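Local coordinates for actin binding protein family protein (Entamoeba histolytica HM-1:IMSS, PDB 6K2F), which probably binds actin monomers and inhibits polymerisation by sequestering them, this chain being the N-terminal ADF-homology domain of a twinfilin, at residues R71-T75 with G111-L115; N20-I24 with D44-D48; Q25-V29 with L97-T101; F12-S17 with T75-W80. All blocks are in the same frame, centred on the assembly; numbering follows the deposited sequence.

Interaction 1: residues R71-T75 with G111-L115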
loop_
_atom_site.group_PDB
_atom_site.type_symbol
_atom_site.label_atom_id
_atom_site.label_comp_id
_atom_site.label_asym_id
_atom_site.label_seq_id
_atom_site.Cartn_x
_atom_site.Cartn_y
_atom_site.Cartn_z
ATOM N N ARG A 71 3.263 10.324 9.259
ATOM C CA ARG A 71 1.912 10.916 9.428
ATOM C C ARG A 71 2.019 12.447 9.404
ATOM O O ARG A 71 3.073 13.001 9.768
ATOM C CB ARG A 71 1.239 10.367 10.687
ATOM C CG ARG A 71 0.858 8.894 10.597
ATOM C CD ARG A 71 -0.298 8.589 9.662
ATOM N NE ARG A 71 -1.548 9.175 10.129
ATOM C CZ ARG A 71 -2.386 8.607 10.994
ATOM N NH1 ARG A 71 -2.124 7.416 11.508
ATOM N NH2 ARG A 71 -3.499 9.239 11.338
ATOM N N ASP A 72 0.946 13.093 8.956
ATOM C CA ASP A 72 0.758 14.567 8.947
ATOM C C ASP A 72 -0.347 14.911 9.947
ATOM O O ASP A 72 -1.533 14.660 9.633
ATOM C CB ASP A 72 0.419 15.059 7.539
ATOM C CG ASP A 72 0.284 16.566 7.430
ATOM O OD1 ASP A 72 0.523 17.256 8.448
ATOM O OD2 ASP A 72 -0.051 17.029 6.322
ATOM N N ASP A 73 0.029 15.445 11.103
ATOM C CA ASP A 73 -0.942 15.755 12.191
ATOM C C ASP A 73 -1.973 16.771 11.692
ATOM O O ASP A 73 -3.150 16.668 12.099
ATOM C CB ASP A 73 -0.233 16.216 13.465
ATOM C CG ASP A 73 0.515 15.095 14.172
ATOM O OD1 ASP A 73 -0.047 13.981 14.286
ATOM O OD2 ASP A 73 1.656 15.340 14.595
ATOM N N ILE A 74 -1.560 17.674 10.803
ATOM C CA ILE A 74 -2.397 18.815 10.329
ATOM C C ILE A 74 -3.639 18.278 9.607
ATOM O O ILE A 74 -4.700 18.882 9.774
ATOM C CB ILE A 74 -1.555 19.787 9.473
ATOM C CG1 ILE A 74 -0.479 20.443 10.348
ATOM C CG2 ILE A 74 -2.440 20.808 8.770
ATOM C CD1 ILE A 74 0.495 21.343 9.626
ATOM N N THR A 75 -3.518 17.191 8.844
ATOM C CA THR A 75 -4.596 16.633 7.992
ATOM C C THR A 75 -5.033 15.262 8.513
ATOM O O THR A 75 -5.923 14.641 7.862
ATOM C CB THR A 75 -4.127 16.475 6.544
ATOM O OG1 THR A 75 -3.124 15.452 6.523
ATOM C CG2 THR A 75 -3.583 17.763 5.967
ATOM N N GLY A 111 0.107 23.169 2.473
ATOM C CA GLY A 111 1.567 23.342 2.593
ATOM C C GLY A 111 2.225 22.258 3.443
ATOM O O GLY A 111 3.438 22.083 3.277
ATOM N N SER A 112 1.474 21.555 4.302
ATOM C CA SER A 112 1.999 20.478 5.186
ATOM C C SER A 112 2.129 19.166 4.404
ATOM O O SER A 112 2.778 18.236 4.895
ATOM C CB SER A 112 1.137 20.273 6.416
ATOM O OG SER A 112 -0.102 19.652 6.082
ATOM N N THR A 113 1.518 19.089 3.224
ATOM C CA THR A 113 1.282 17.812 2.520
ATOM C C THR A 113 2.613 17.198 2.090
ATOM O O THR A 113 2.760 15.964 2.222
ATOM C CB THR A 113 0.405 18.017 1.281
ATOM O OG1 THR A 113 -0.834 18.581 1.722
ATOM C CG2 THR A 113 0.189 16.736 0.503
ATOM N N PHE A 114 3.491 17.988 1.479
ATOM C CA PHE A 114 4.662 17.449 0.738
ATOM C C PHE A 114 5.931 17.609 1.561
ATOM O O PHE A 114 6.316 18.714 1.954
ATOM C CB PHE A 114 4.780 18.079 -0.644
ATOM C CG PHE A 114 3.594 17.721 -1.493
ATOM C CD1 PHE A 114 3.502 16.465 -2.067
ATOM C CD2 PHE A 114 2.545 18.614 -1.649
ATOM C CE1 PHE A 114 2.406 16.121 -2.831
ATOM C CE2 PHE A 114 1.446 18.262 -2.406
ATOM C CZ PHE A 114 1.377 17.024 -2.991
ATOM N N LEU A 115 6.559 16.475 1.817
ATOM C CA LEU A 115 7.869 16.419 2.504
ATOM C C LEU A 115 8.917 16.924 1.510
ATOM O O LEU A 115 9.743 17.785 1.879
ATOM C CB LEU A 115 8.093 14.958 2.900
ATOM C CG LEU A 115 9.388 14.649 3.636
ATOM C CD1 LEU A 115 9.312 15.147 5.067
ATOM C CD2 LEU A 115 9.670 13.158 3.597
#
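Asp72, at the end of the short strand 71-72, reaches across to Ser112 in the loop that leads into strand 114-120. With chi1 at -177°, its carboxylate stands opposite the backbone N and is directed at that loop. Ser112 OG donates to Asp72 OD2 over 2.6 Å, and the oxygen receives it on its syn lone pair, the side of OD1. The second oxygen serves its own turn: Ile74 N donates to Asp72 OD1 over 3.2 Å from well above the carboxylate plane, which makes an Asx turn. Next along the chain, Ile74 lies against the same serine. Its tip meets the serine methylene, with Ile74 CD1 only 3.4 Å from Ser112 CB, tighter than usual carbon-carbon contact, while Ile74 CG2 lies 3.7 Å from Ser112 OG. Thr75 completes the approach with its methyl group, Thr75 CG2 being 4.0 Å from Ser112 OG. The Ser112 carbonyl is taken by Lys79 NZ, and beyond it Thr113 pairs its backbone with Trp80 of strand 77-85. The contact thus joins the turn of the 71-85 hairpin to the loop entering strand 114-120, the parallel neighbour of strand 77-85. One carboxylate divides its oxygens between shaping a turn and receiving a loop hydroxyl; both bonds limit its rotation, and the donors would probably help stabilise its negative charge where it is buried.

Interaction 2: residues N20-I24 with D44-D48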
loop_
_atom_site.group_PDB
_atom_site.type_symbol
_atom_site.label_atom_id
_atom_site.label_comp_id
_atom_site.label_asym_id
_atom_site.label_seq_id
_atom_site.Cartn_x
_atom_site.Cartn_y
_atom_site.Cartn_z
ATOM N N ASN A 20 -4.687 3.919 2.357
ATOM C CA ASN A 20 -5.041 2.589 1.783
ATOM C C ASN A 20 -4.606 2.491 0.317
ATOM O O ASN A 20 -5.212 1.738 -0.450
ATOM C CB ASN A 20 -6.530 2.258 1.916
ATOM C CG ASN A 20 -7.444 3.268 1.253
ATOM O OD1 ASN A 20 -6.995 4.309 0.763
ATOM N ND2 ASN A 20 -8.733 2.974 1.254
ATOM N N GLY A 21 -3.525 3.155 -0.023
ATOM C CA GLY A 21 -2.874 3.082 -1.343
ATOM C C GLY A 21 -1.541 3.770 -1.230
ATOM O O GLY A 21 -1.298 4.403 -0.180
ATOM N N ARG A 22 -0.724 3.709 -2.271
ATOM C CA ARG A 22 0.637 4.270 -2.206
ATOM C C ARG A 22 0.755 5.521 -3.075
ATOM O O ARG A 22 1.395 6.485 -2.623
ATOM C CB ARG A 22 1.665 3.215 -2.601
ATOM C CG ARG A 22 3.092 3.741 -2.542
ATOM C CD ARG A 22 3.540 4.200 -1.159
ATOM N NE ARG A 22 3.660 3.075 -0.251
ATOM C CZ ARG A 22 3.914 3.163 1.041
ATOM N NH1 ARG A 22 4.052 4.339 1.632
ATOM N NH2 ARG A 22 3.997 2.063 1.768
ATOM N N PHE A 23 0.320 5.482 -4.333
ATOM C CA PHE A 23 0.533 6.674 -5.170
ATOM C C PHE A 23 -0.546 6.845 -6.229
ATOM O O PHE A 23 -1.247 5.914 -6.590
ATOM C CB PHE A 23 1.943 6.676 -5.758
ATOM C CG PHE A 23 2.310 5.627 -6.770
ATOM C CD1 PHE A 23 1.942 5.743 -8.093
ATOM C CD2 PHE A 23 3.189 4.618 -6.424
ATOM C CE1 PHE A 23 2.410 4.844 -9.031
ATOM C CE2 PHE A 23 3.662 3.722 -7.370
ATOM C CZ PHE A 23 3.268 3.835 -8.670
ATOM N N ILE A 24 -0.607 8.084 -6.687
ATOM C CA ILE A 24 -1.533 8.535 -7.754
ATOM C C ILE A 24 -0.680 9.170 -8.834
ATOM O O ILE A 24 0.102 10.054 -8.531
ATOM C CB ILE A 24 -2.569 9.532 -7.221
ATOM C CG1 ILE A 24 -3.371 8.937 -6.066
ATOM C CG2 ILE A 24 -3.451 10.011 -8.365
ATOM C CD1 ILE A 24 -4.155 9.969 -5.257
ATOM N N ASP A 44 5.447 -1.528 2.426
ATOM C CA ASP A 44 6.925 -1.350 2.276
ATOM C C ASP A 44 7.209 -0.155 1.364
ATOM O O ASP A 44 7.178 -0.298 0.134
ATOM C CB ASP A 44 7.596 -2.626 1.753
ATOM C CG ASP A 44 9.123 -2.604 1.761
ATOM O OD1 ASP A 44 9.715 -1.485 1.794
ATOM O OD2 ASP A 44 9.709 -3.710 1.743
ATOM N N PHE A 45 7.456 1.004 1.965
ATOM C CA PHE A 45 7.715 2.279 1.253
ATOM C C PHE A 45 8.888 2.096 0.289
ATOM O O PHE A 45 8.814 2.505 -0.872
ATOM C CB PHE A 45 8.009 3.368 2.282
ATOM C CG PHE A 45 8.570 4.643 1.711
ATOM C CD1 PHE A 45 7.721 5.614 1.223
ATOM C CD2 PHE A 45 9.932 4.875 1.672
ATOM C CE1 PHE A 45 8.214 6.812 0.738
ATOM C CE2 PHE A 45 10.423 6.073 1.178
ATOM C CZ PHE A 45 9.568 7.031 0.703
ATOM N N ASP A 46 9.966 1.486 0.780
ATOM C CA ASP A 46 11.221 1.359 -0.003
ATOM C C ASP A 46 10.959 0.552 -1.280
ATOM O O ASP A 46 11.333 1.022 -2.372
ATOM C CB ASP A 46 12.317 0.708 0.834
ATOM C CG ASP A 46 12.839 1.592 1.958
ATOM O OD1 ASP A 46 12.820 2.831 1.818
ATOM O OD2 ASP A 46 13.255 1.035 2.976
ATOM N N ALA A 47 10.331 -0.621 -1.151
ATOM C CA ALA A 47 9.976 -1.493 -2.291
ATOM C C ALA A 47 9.054 -0.724 -3.236
ATOM O O ALA A 47 9.238 -0.776 -4.463
ATOM C CB ALA A 47 9.298 -2.742 -1.796
ATOM N N ASP A 48 8.089 0.003 -2.681
ATOM C CA ASP A 48 7.052 0.643 -3.515
ATOM C C ASP A 48 7.666 1.754 -4.379
ATOM O O ASP A 48 7.091 2.068 -5.440
ATOM C CB ASP A 48 5.884 1.172 -2.682
ATOM C CG ASP A 48 4.959 0.109 -2.099
ATOM O OD1 ASP A 48 5.209 -1.131 -2.279
ATOM O OD2 ASP A 48 3.978 0.537 -1.441
#
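Arg22 runs past Asp48 and ends beside the first turn of helix 45-49. Its CB already lies near the carboxylate, CG comes closer, with Arg22 CG 3.5 Å from Asp48 OD2, and CD stays beside the same oxygen. Bends at chi2 and chi3 (61° and 68°) fold the chain round this oxygen and turn NE back toward it. Arg22 NE donates to Asp48 OD2 in a salt bridge of 2.8 Å, nearly straight at 159°, with the oxygen close to the guanidinium plane and approached on its anti side. Farther on, Phe45 CA lies over one face of the guanidinium, toward its rim, 3.9 Å from Arg22 CZ. Arg22 NH1 meets the Phe45 ring at its edge, 3.9 Å from Phe45 CD1, and also pairs with Glu69 and Arg67 O. Arg22 NH2 binds Thr42 O. Asp48 OD1 is held by the Thr42 hydroxyl, while Asp44 OD1, at the helix N-cap, accepts from Ala47 N over 3.1 Å. Arg22 and Phe23 form a classic beta bulge opposite Glu39 at the start of strand 23-29. A buried arginine is flanked by two acids, Asp48 and Glu69, which probably balance its charge while it ties the strand to the helix start.

Interaction 3: residues Q25-V29 with L97-T101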
loop_
_atom_site.group_PDB
_atom_site.type_symbol
_atom_site.label_atom_id
_atom_site.label_comp_id
_atom_site.label_asym_id
_atom_site.label_seq_id
_atom_site.Cartn_x
_atom_site.Cartn_y
_atom_site.Cartn_z
ATOM N N GLN A 25 -0.788 8.671 -10.049
ATOM C CA GLN A 25 -0.136 9.307 -11.209
ATOM C C GLN A 25 -1.156 10.264 -11.791
ATOM O O GLN A 25 -2.350 9.866 -11.877
ATOM C CB GLN A 25 0.287 8.297 -12.260
ATOM C CG GLN A 25 1.053 8.930 -13.418
ATOM C CD GLN A 25 1.502 7.861 -14.378
ATOM O OE1 GLN A 25 0.844 6.840 -14.539
ATOM N NE2 GLN A 25 2.622 8.103 -15.023
ATOM N N ALA A 26 -0.728 11.473 -12.127
ATOM C CA ALA A 26 -1.648 12.480 -12.690
ATOM C C ALA A 26 -1.003 13.117 -13.914
ATOM O O ALA A 26 0.220 13.243 -13.964
ATOM C CB ALA A 26 -1.998 13.508 -11.648
ATOM N N THR A 27 -1.814 13.527 -14.874
ATOM C CA THR A 27 -1.337 14.268 -16.058
ATOM C C THR A 27 -2.259 15.452 -16.298
ATOM O O THR A 27 -3.413 15.454 -15.834
ATOM C CB THR A 27 -1.244 13.411 -17.330
ATOM O OG1 THR A 27 -2.537 12.901 -17.653
ATOM C CG2 THR A 27 -0.285 12.255 -17.167
ATOM N N ILE A 28 -1.763 16.416 -17.059
ATOM C CA ILE A 28 -2.569 17.594 -17.458
ATOM C C ILE A 28 -3.369 17.201 -18.704
ATOM O O ILE A 28 -2.776 16.874 -19.754
ATOM C CB ILE A 28 -1.652 18.810 -17.657
ATOM C CG1 ILE A 28 -0.865 19.094 -16.378
ATOM C CG2 ILE A 28 -2.463 20.005 -18.129
ATOM C CD1 ILE A 28 0.173 20.202 -16.483
ATOM N N VAL A 29 -4.692 17.261 -18.578
ATOM C CA VAL A 29 -5.676 16.860 -19.607
ATOM C C VAL A 29 -6.704 17.981 -19.650
ATOM O O VAL A 29 -7.251 18.330 -18.590
ATOM C CB VAL A 29 -6.345 15.509 -19.303
ATOM C CG1 VAL A 29 -7.420 15.186 -20.335
ATOM C CG2 VAL A 29 -5.338 14.383 -19.246
ATOM N N LEU A 97 4.593 24.161 -18.933
ATOM C CA LEU A 97 3.277 23.915 -18.296
ATOM C C LEU A 97 3.454 22.962 -17.114
ATOM O O LEU A 97 2.930 23.254 -16.037
ATOM C CB LEU A 97 2.312 23.306 -19.310
ATOM C CG LEU A 97 0.858 23.271 -18.854
ATOM C CD1 LEU A 97 0.310 24.677 -18.652
ATOM C CD2 LEU A 97 0.008 22.515 -19.858
ATOM N N TYR A 98 4.174 21.851 -17.269
ATOM C CA TYR A 98 4.337 20.888 -16.153
ATOM C C TYR A 98 5.183 21.494 -15.037
ATOM O O TYR A 98 4.892 21.266 -13.868
ATOM C CB TYR A 98 4.913 19.556 -16.627
ATOM C CG TYR A 98 3.831 18.616 -17.078
ATOM C CD1 TYR A 98 3.310 18.677 -18.361
ATOM C CD2 TYR A 98 3.298 17.705 -16.194
ATOM C CE1 TYR A 98 2.307 17.799 -18.752
ATOM C CE2 TYR A 98 2.316 16.815 -16.567
ATOM C CZ TYR A 98 1.795 16.880 -17.846
ATOM O OH TYR A 98 0.796 16.025 -18.253
ATOM N N SER A 99 6.227 22.230 -15.384
ATOM C CA SER A 99 7.121 22.831 -14.365
ATOM C C SER A 99 6.347 23.881 -13.556
ATOM O O SER A 99 6.405 23.834 -12.307
ATOM C CB SER A 99 8.359 23.394 -15.024
ATOM O OG SER A 99 9.147 24.110 -14.085
ATOM N N SER A 100 5.630 24.789 -14.219
ATOM C CA SER A 100 4.901 25.903 -13.543
ATOM C C SER A 100 3.717 25.354 -12.725
ATOM O O SER A 100 3.359 25.972 -11.701
ATOM C CB SER A 100 4.445 26.949 -14.518
ATOM O OG SER A 100 3.478 26.418 -15.404
ATOM N N THR A 101 3.130 24.232 -13.140
ATOM C CA THR A 101 1.907 23.658 -12.502
ATOM C C THR A 101 2.288 22.831 -11.261
ATOM O O THR A 101 1.386 22.582 -10.425
ATOM C CB THR A 101 1.094 22.883 -13.546
ATOM O OG1 THR A 101 0.719 23.793 -14.580
ATOM C CG2 THR A 101 -0.116 22.193 -12.964
HETATM O O HOH W 1 -0.253 16.044 -20.524
#
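Ile28 sets CG1 opposite its carbonyl carbon (chi1 -57°) and stays extended beyond it, which carries CD1 from strand 23-29 onto the ring of Tyr98 in helix 92-101. The methyl sits over the centre of one face: Ile28 CD1 is 3.7 Å from the Tyr98 ring centroid and 2° off the ring normal, a CH-pi contact. The isoleucine and the tyrosine run antiparallel, overlapping along their lengths, and Ile28 CG1 packs 3.8 Å from Tyr98 CZ. At its far end the tyrosine reaches the strand backbone, where Ile28 N donates to Tyr98 OH over 2.9 Å along a nearly straight path. Thr27 lies alongside, its CB 3.4 Å from Tyr98 OH. A water hydrogen-bonded to Tyr98 OH, at the edge of the ring, also donates to Ile28 O over 2.8 Å. The other branch of the isoleucine serves the helix as well, Ile28 CG2 meeting Leu97 CD2 at 3.9 Å, and Thr101 CG2 comes to 4.1 Å from Ile28 CD1. Tyr63 of strand 62-68 touches Ile28, Tyr98 and Thr101. The axes of segments 97-101 and 25-29 pass 10.1 Å apart, their directions 118° from each other, as helix 92-101 packs against the sheet of the ADF-homology fold. Apolar packing over the ring face is combined with a polar grip on the phenol oxygen, which ties the position and tilt of the ring to the strand backbone.

Interaction 4: residues F12-S17 with T75-W80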
loop_
_atom_site.group_PDB
_atom_site.type_symbol
_atom_site.label_atom_id
_atom_site.label_comp_id
_atom_site.label_asym_id
_atom_site.label_seq_id
_atom_site.Cartn_x
_atom_site.Cartn_y
_atom_site.Cartn_z
ATOM N N PHE A 12 -7.117 11.859 -3.790
ATOM C CA PHE A 12 -5.967 12.219 -2.936
ATOM C C PHE A 12 -6.405 12.267 -1.480
ATOM O O PHE A 12 -5.766 11.624 -0.628
ATOM C CB PHE A 12 -5.343 13.554 -3.334
ATOM C CG PHE A 12 -4.200 13.893 -2.418
ATOM C CD1 PHE A 12 -2.940 13.365 -2.658
ATOM C CD2 PHE A 12 -4.412 14.649 -1.284
ATOM C CE1 PHE A 12 -1.897 13.659 -1.794
ATOM C CE2 PHE A 12 -3.370 14.910 -0.413
ATOM C CZ PHE A 12 -2.120 14.410 -0.674
ATOM N N LYS A 13 -7.469 13.011 -1.181
ATOM C CA LYS A 13 -7.922 13.159 0.223
ATOM C C LYS A 13 -8.309 11.795 0.786
ATOM O O LYS A 13 -8.021 11.560 1.952
ATOM C CB LYS A 13 -9.096 14.128 0.306
ATOM C CG LYS A 13 -8.697 15.576 0.097
ATOM C CD LYS A 13 -9.901 16.507 0.038
ATOM C CE LYS A 13 -9.636 17.933 0.486
ATOM N NZ LYS A 13 -8.230 18.349 0.268
ATOM N N ASP A 14 -8.942 10.949 -0.028
ATOM C CA ASP A 14 -9.341 9.585 0.387
ATOM C C ASP A 14 -8.089 8.767 0.721
ATOM O O ASP A 14 -8.032 8.180 1.822
ATOM C CB ASP A 14 -10.205 8.898 -0.664
ATOM C CG ASP A 14 -10.764 7.587 -0.139
ATOM O OD1 ASP A 14 -11.224 7.588 1.016
ATOM O OD2 ASP A 14 -10.687 6.576 -0.864
ATOM N N MET A 15 -7.102 8.742 -0.170
ATOM C CA MET A 15 -5.861 7.965 0.061
ATOM C C MET A 15 -5.087 8.552 1.244
ATOM O O MET A 15 -4.558 7.773 2.066
ATOM C CB MET A 15 -4.983 7.952 -1.186
ATOM C CG MET A 15 -3.881 6.924 -1.083
ATOM S SD MET A 15 -2.910 6.729 -2.606
ATOM C CE MET A 15 -4.148 6.082 -3.726
ATOM N N ASN A 16 -5.087 9.876 1.390
ATOM C CA ASN A 16 -4.396 10.581 2.495
ATOM C C ASN A 16 -5.041 10.196 3.830
ATOM O O ASN A 16 -4.320 9.883 4.785
ATOM C CB ASN A 16 -4.428 12.095 2.300
ATOM C CG ASN A 16 -3.638 12.838 3.353
ATOM O OD1 ASN A 16 -2.461 12.551 3.567
ATOM N ND2 ASN A 16 -4.281 13.764 4.042
ATOM N N SER A 17 -6.364 10.241 3.922
ATOM C CA SER A 17 -7.081 10.016 5.195
ATOM C C SER A 17 -7.149 8.519 5.529
ATOM O O SER A 17 -7.256 8.211 6.728
ATOM C CB SER A 17 -8.446 10.653 5.141
ATOM O OG SER A 17 -9.268 9.990 4.189
ATOM N N THR A 75 -3.518 17.191 8.844
ATOM C CA THR A 75 -4.596 16.633 7.992
ATOM C C THR A 75 -5.033 15.262 8.513
ATOM O O THR A 75 -5.923 14.641 7.862
ATOM C CB THR A 75 -4.127 16.475 6.544
ATOM O OG1 THR A 75 -3.124 15.452 6.523
ATOM C CG2 THR A 75 -3.583 17.763 5.967
ATOM N N ASN A 76 -4.369 14.751 9.561
ATOM C CA ASN A 76 -4.715 13.428 10.158
ATOM C C ASN A 76 -4.481 12.372 9.084
ATOM O O ASN A 76 -5.129 11.316 9.103
ATOM C CB ASN A 76 -6.154 13.398 10.679
ATOM C CG ASN A 76 -6.457 12.217 11.567
ATOM O OD1 ASN A 76 -7.600 11.744 11.614
ATOM N ND2 ASN A 76 -5.460 11.775 12.306
ATOM N N GLY A 77 -3.559 12.684 8.184
ATOM C CA GLY A 77 -3.196 11.815 7.063
ATOM C C GLY A 77 -1.698 11.572 7.060
ATOM O O GLY A 77 -1.158 11.282 8.117
ATOM N N TYR A 78 -1.070 11.766 5.913
ATOM C CA TYR A 78 0.356 11.444 5.687
ATOM C C TYR A 78 1.063 12.629 5.028
ATOM O O TYR A 78 0.430 13.469 4.363
ATOM C CB TYR A 78 0.453 10.218 4.790
ATOM C CG TYR A 78 0.270 8.898 5.489
ATOM C CD1 TYR A 78 1.350 8.293 6.110
ATOM C CD2 TYR A 78 -0.946 8.231 5.512
ATOM C CE1 TYR A 78 1.246 7.052 6.708
ATOM C CE2 TYR A 78 -1.063 6.981 6.106
ATOM C CZ TYR A 78 0.032 6.395 6.721
ATOM O OH TYR A 78 -0.020 5.159 7.330
ATOM N N LYS A 79 2.388 12.638 5.147
ATOM C CA LYS A 79 3.288 13.431 4.279
ATOM C C LYS A 79 3.508 12.673 2.964
ATOM O O LYS A 79 3.531 11.442 2.963
ATOM C CB LYS A 79 4.607 13.674 5.003
ATOM C CG LYS A 79 4.493 14.551 6.242
ATOM C CD LYS A 79 4.853 15.959 5.965
ATOM C CE LYS A 79 4.758 16.885 7.157
ATOM N NZ LYS A 79 5.031 18.273 6.721
ATOM N N TRP A 80 3.648 13.403 1.869
ATOM C CA TRP A 80 3.784 12.850 0.500
ATOM C C TRP A 80 5.053 13.386 -0.165
ATOM O O TRP A 80 5.610 14.395 0.287
ATOM C CB TRP A 80 2.562 13.236 -0.330
ATOM C CG TRP A 80 1.274 12.644 0.156
ATOM C CD1 TRP A 80 0.610 12.933 1.309
ATOM C CD2 TRP A 80 0.514 11.626 -0.505
ATOM N NE1 TRP A 80 -0.516 12.167 1.408
ATOM C CE2 TRP A 80 -0.609 11.356 0.313
ATOM C CE3 TRP A 80 0.622 10.973 -1.734
ATOM C CZ2 TRP A 80 -1.587 10.439 -0.060
ATOM C CZ3 TRP A 80 -0.350 10.077 -2.104
ATOM C CH2 TRP A 80 -1.434 9.804 -1.270
HETATM O O HOH W 2 -1.493 15.437 4.552
HETATM O O HOH W 3 -7.352 9.670 8.820
#
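In the ADF-homology fold, helix 6-18 packs across the central mixed sheet, and here Phe12, Met15 and Asn16 rest on the start of strand 77-85. Asn16, with CG swung opposite its backbone N (chi1 -176°), pushes its amide into the strand. Asn16 OD1 takes two nearly straight bonds, from Tyr78 N at 2.8 Å and from Trp80 NE1 at 2.9 Å, the donors arriving from opposite faces of the amide plane and neither lying in it. Strand backbone and indole are thereby clasped by one oxygen, which helps fix the turn of the amide and of the indole. Phe12 lies over the indole, CE1 3.4 Å from Trp80 CE2, with the rings inclined at 44° in an oblique pairing. Gly77, which with Asn76 forms a G1 bulge opposite Asp72, lets the strand come close, its CA 3.2 Å from Asn16 O; that carbonyl oxygen is buried without a partner. Water 2 lies between Thr75 OG1 and Tyr78 O. Tyr78 packs on Met96 and Ser17 on Val92 of the second subunit. Met15 meets the indole at its rim: in this Met-aromatic contact SD lies near the ring plane, 3.7 Å from Trp80 CH2.

From the N terminus, helix 6-18 opens interaction 4, and strand 23-29 then opens interaction 2 at its start and interaction 3 further along. Interaction 2 closes first, at helix 45-49, inside the long loop that interaction 4 ends at strand 77-85. Interaction 1 opens at 71-75, shares Thr75 with interaction 4 and crosses it, closing last at 111-115. Interaction 3 closes at helix 92-101 and crosses the other three. Interactions 1 and 4 touch where the entry to strand 114-120 pairs with Trp80; Met15 and Phe12 of interaction 4 pack on Gly21, Arg22 and Ile24. Together the four tie three helices to one sheet and the hairpin turn to the loop before strand 114-120.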